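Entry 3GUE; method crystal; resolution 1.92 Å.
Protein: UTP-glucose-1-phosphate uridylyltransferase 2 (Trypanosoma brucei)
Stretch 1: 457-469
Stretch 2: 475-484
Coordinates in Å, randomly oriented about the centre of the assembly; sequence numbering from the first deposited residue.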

# COMPACT_ATOMS: atom_id res chain seq x y z
N ASN A 457 -11.62 -10.35 23.68
CA ASN A 457 -10.31 -9.73 23.91
C ASN A 457 -9.28 -10.67 24.57
O ASN A 457 -9.32 -10.88 25.79
CB ASN A 457 -10.47 -8.47 24.75
CG ASN A 457 -11.26 -7.38 24.04
OD1 ASN A 457 -12.08 -6.70 24.64
ND2 ASN A 457 -11.02 -7.23 22.75
N VAL A 458 -8.35 -11.19 23.77
CA VAL A 458 -7.37 -12.17 24.24
C VAL A 458 -5.95 -11.61 24.38
O VAL A 458 -5.43 -10.98 23.45
CB VAL A 458 -7.39 -13.45 23.38
CG1 VAL A 458 -6.19 -14.41 23.68
CG2 VAL A 458 -8.70 -14.18 23.57
N VAL A 459 -5.33 -11.84 25.53
CA VAL A 459 -3.91 -11.53 25.73
C VAL A 459 -3.09 -12.83 25.97
O VAL A 459 -3.50 -13.72 26.74
CB VAL A 459 -3.69 -10.48 26.88
CG1 VAL A 459 -2.20 -10.12 27.04
CG2 VAL A 459 -4.53 -9.19 26.64
N ILE A 460 -1.94 -12.95 25.29
CA ILE A 460 -1.03 -14.08 25.52
C ILE A 460 0.40 -13.55 25.74
O ILE A 460 1.04 -13.12 24.79
CB ILE A 460 -1.04 -15.11 24.33
CG1 ILE A 460 -2.48 -15.53 23.96
CG2 ILE A 460 -0.18 -16.36 24.65
CD1 ILE A 460 -2.57 -16.53 22.74
N LYS A 461 0.88 -13.62 26.99
CA LYS A 461 2.22 -13.18 27.38
C LYS A 461 3.11 -14.32 27.86
O LYS A 461 2.81 -14.97 28.87
CB LYS A 461 2.13 -12.18 28.53
CG LYS A 461 2.00 -10.74 28.13
CD LYS A 461 2.44 -9.86 29.31
CE LYS A 461 2.75 -8.44 28.86
NZ LYS A 461 4.13 -8.34 28.29
N ASN A 462 4.20 -14.56 27.16
CA ASN A 462 5.20 -15.52 27.64
C ASN A 462 6.49 -14.83 28.11
O ASN A 462 7.12 -14.06 27.39
CB ASN A 462 5.45 -16.61 26.59
CG ASN A 462 6.52 -17.60 27.01
OD1 ASN A 462 6.68 -17.91 28.20
ND2 ASN A 462 7.25 -18.10 26.02
N LEU A 463 6.84 -15.10 29.36
CA LEU A 463 7.99 -14.51 30.02
C LEU A 463 9.08 -15.57 30.21
O LEU A 463 10.17 -15.28 30.70
CB LEU A 463 7.58 -13.90 31.37
CG LEU A 463 6.75 -12.63 31.27
CD1 LEU A 463 5.71 -12.58 32.37
CD2 LEU A 463 7.65 -11.39 31.34
N LYS A 464 8.75 -16.80 29.83
CA LYS A 464 9.72 -17.89 29.83
C LYS A 464 10.54 -17.82 28.54
O LYS A 464 10.13 -17.19 27.55
CB LYS A 464 9.02 -19.25 29.92
CG LYS A 464 8.64 -19.69 31.34
CD LYS A 464 8.50 -21.20 31.41
CE LYS A 464 8.49 -21.69 32.86
NZ LYS A 464 7.21 -21.35 33.58
N GLU A 465 11.69 -18.49 28.55
CA GLU A 465 12.50 -18.56 27.34
C GLU A 465 11.95 -19.59 26.36
O GLU A 465 11.94 -19.35 25.16
CB GLU A 465 13.98 -18.82 27.66
CG GLU A 465 14.61 -17.75 28.54
CD GLU A 465 14.96 -16.47 27.79
OE1 GLU A 465 14.95 -16.48 26.55
OE2 GLU A 465 15.27 -15.46 28.45
N GLU A 466 11.48 -20.73 26.89
CA GLU A 466 10.86 -21.78 26.06
C GLU A 466 9.58 -21.25 25.38
O GLU A 466 8.76 -20.57 26.02
CB GLU A 466 10.60 -23.07 26.87
CG GLU A 466 9.57 -22.97 28.00
CD GLU A 466 9.53 -24.21 28.90
OE1 GLU A 466 10.05 -24.14 30.04
OE2 GLU A 466 9.01 -25.26 28.46
N PRO A 467 9.42 -21.51 24.06
CA PRO A 467 8.14 -21.10 23.48
C PRO A 467 6.92 -21.63 24.24
O PRO A 467 6.91 -22.78 24.68
CB PRO A 467 8.19 -21.69 22.07
CG PRO A 467 9.63 -21.70 21.74
CD PRO A 467 10.31 -22.09 23.04
N LEU A 468 5.93 -20.77 24.41
CA LEU A 468 4.62 -21.14 24.91
C LEU A 468 3.77 -21.75 23.79
O LEU A 468 3.40 -21.08 22.81
CB LEU A 468 3.93 -19.89 25.49
CG LEU A 468 2.47 -19.89 25.97
CD1 LEU A 468 2.27 -20.94 27.07
CD2 LEU A 468 2.11 -18.52 26.49
N ILE A 469 3.48 -23.04 23.92
CA ILE A 469 2.65 -23.70 22.91
C ILE A 469 1.20 -23.58 23.35
O ILE A 469 0.87 -23.84 24.50
CB ILE A 469 3.04 -25.18 22.64
CG1 ILE A 469 4.45 -25.26 22.06
CG2 ILE A 469 2.07 -25.83 21.64
CD1 ILE A 469 5.11 -26.52 22.38
N VAL A 475 -9.69 -23.14 23.36
CA VAL A 475 -10.57 -21.97 23.22
C VAL A 475 -10.07 -20.87 24.16
O VAL A 475 -10.03 -21.04 25.39
CB VAL A 475 -12.07 -22.29 23.55
CG1 VAL A 475 -12.92 -21.01 23.46
CG2 VAL A 475 -12.63 -23.38 22.65
N LEU A 476 -9.68 -19.74 23.59
CA LEU A 476 -9.35 -18.57 24.37
C LEU A 476 -10.46 -17.55 24.23
O LEU A 476 -10.60 -16.88 23.19
CB LEU A 476 -8.02 -17.98 23.92
CG LEU A 476 -6.78 -18.83 24.17
CD1 LEU A 476 -5.78 -18.45 23.12
CD2 LEU A 476 -6.22 -18.64 25.60
N ASP A 477 -11.26 -17.47 25.28
CA ASP A 477 -12.50 -16.69 25.28
C ASP A 477 -12.37 -15.52 26.25
O ASP A 477 -12.52 -15.71 27.47
CB ASP A 477 -13.65 -17.61 25.70
CG ASP A 477 -15.01 -16.99 25.48
OD1 ASP A 477 -15.10 -15.83 25.03
OD2 ASP A 477 -16.01 -17.70 25.75
N ASN A 478 -12.09 -14.32 25.73
CA ASN A 478 -11.88 -13.14 26.57
C ASN A 478 -10.89 -13.38 27.73
O ASN A 478 -11.07 -12.89 28.87
CB ASN A 478 -13.23 -12.63 27.09
CG ASN A 478 -13.77 -11.53 26.23
OD1 ASN A 478 -13.26 -10.41 26.26
ND2 ASN A 478 -14.77 -11.85 25.41
N GLU A 479 -9.83 -14.13 27.43
CA GLU A 479 -8.89 -14.62 28.43
C GLU A 479 -7.54 -13.92 28.32
O GLU A 479 -7.12 -13.54 27.24
CB GLU A 479 -8.73 -16.13 28.24
CG GLU A 479 -7.72 -16.85 29.13
CD GLU A 479 -7.81 -18.38 29.01
OE1 GLU A 479 -8.49 -18.86 28.08
OE2 GLU A 479 -7.23 -19.09 29.86
N VAL A 480 -6.88 -13.77 29.46
CA VAL A 480 -5.53 -13.26 29.54
C VAL A 480 -4.67 -14.43 30.00
O VAL A 480 -4.91 -14.99 31.08
CB VAL A 480 -5.44 -12.05 30.52
CG1 VAL A 480 -4.00 -11.77 30.93
CG2 VAL A 480 -6.08 -10.81 29.92
N VAL A 481 -3.68 -14.78 29.19
CA VAL A 481 -2.75 -15.88 29.46
C VAL A 481 -1.36 -15.31 29.75
O VAL A 481 -0.79 -14.59 28.94
CB VAL A 481 -2.72 -16.92 28.29
CG1 VAL A 481 -1.74 -18.07 28.54
CG2 VAL A 481 -4.12 -17.47 28.04
N VAL A 482 -0.86 -15.58 30.95
CA VAL A 482 0.48 -15.16 31.32
C VAL A 482 1.31 -16.34 31.85
O VAL A 482 1.00 -16.92 32.89
CB VAL A 482 0.51 -13.99 32.34
CG1 VAL A 482 1.92 -13.35 32.37
CG2 VAL A 482 -0.59 -12.92 32.05
N VAL A 483 2.37 -16.67 31.12
CA VAL A 483 3.28 -17.72 31.56
C VAL A 483 4.63 -17.15 32.00
O VAL A 483 5.30 -16.43 31.27
CB VAL A 483 3.45 -18.81 30.49
CG1 VAL A 483 4.72 -19.60 30.76
CG2 VAL A 483 2.24 -19.72 30.47
N GLU A 484 4.99 -17.50 33.23
CA GLU A 484 6.19 -16.99 33.87
C GLU A 484 6.93 -18.13 34.56
O GLU A 484 8.11 -18.01 34.86
CB GLU A 484 5.81 -15.91 34.88
CG GLU A 484 4.69 -16.35 35.83
CD GLU A 484 3.60 -15.30 35.98
OE1 GLU A 484 3.92 -14.15 36.36
OE2 GLU A 484 2.42 -15.65 35.75
O HOH W 1 -12.54 -8.32 27.55
O HOH W 2 -9.83 -9.70 28.41

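The two stretches lie side by side: the strand ending at Asn462 runs parallel to 480-483, with axes 4.6 Å apart at closest approach. Backbone hydrogen bonds join them in the usual parallel pattern, in which one residue bonds to the two that flank its partner.

The pairing begins at Asn457. Its N donates to the side-chain OD1 of Asn478 at 3.1 Å, so a side chain supplies the first acceptor. The O of water 2 lies 2.9 Å from Asn457 O, within hydrogen-bonding distance.

Val458 CG2 lies 3.9 Å from CB of Leu476, in strand 475-477, an apolar contact.

Val459 uses both backbone groups. Its N donates to Glu479 O at 3.0 Å, and its O accepts from Val481 N at 2.7 Å. Its CB meets CG2 of Val480 at 3.9 Å, on the same face of the sheet.

Ile460 points to the opposite face, with Val481. Its backbone N and O make no hydrogen bond to stretch 2. Its CD1 reaches CD1 of Leu476 at 3.8 Å, in a buried apolar contact.

Lys461 repeats the pattern of Val459. Its N donates to Val481 O at 2.7 Å, nearly straight at 178°, and its O accepts from Val483 N at 2.9 Å. Its CB lies 4.0 Å from CG1 of Val482, while the end of the Lys461 side chain leads away.

Asn462 steadies the following turn. Its OD1 accepts from Lys464 N at 2.9 Å, and its ND2 donates to Glu466 O, also at 2.9 Å.

Leu463 N closes the ladder on Val483 O at 2.8 Å. Its CD1 packs on CG1 of Val482 at 3.9 Å.

Glu465 to Pro467 do not touch stretch 2. The chain then returns at Leu468, whose CD1 packs against CG2 of Val483 at 3.6 Å, on the Ile460 face.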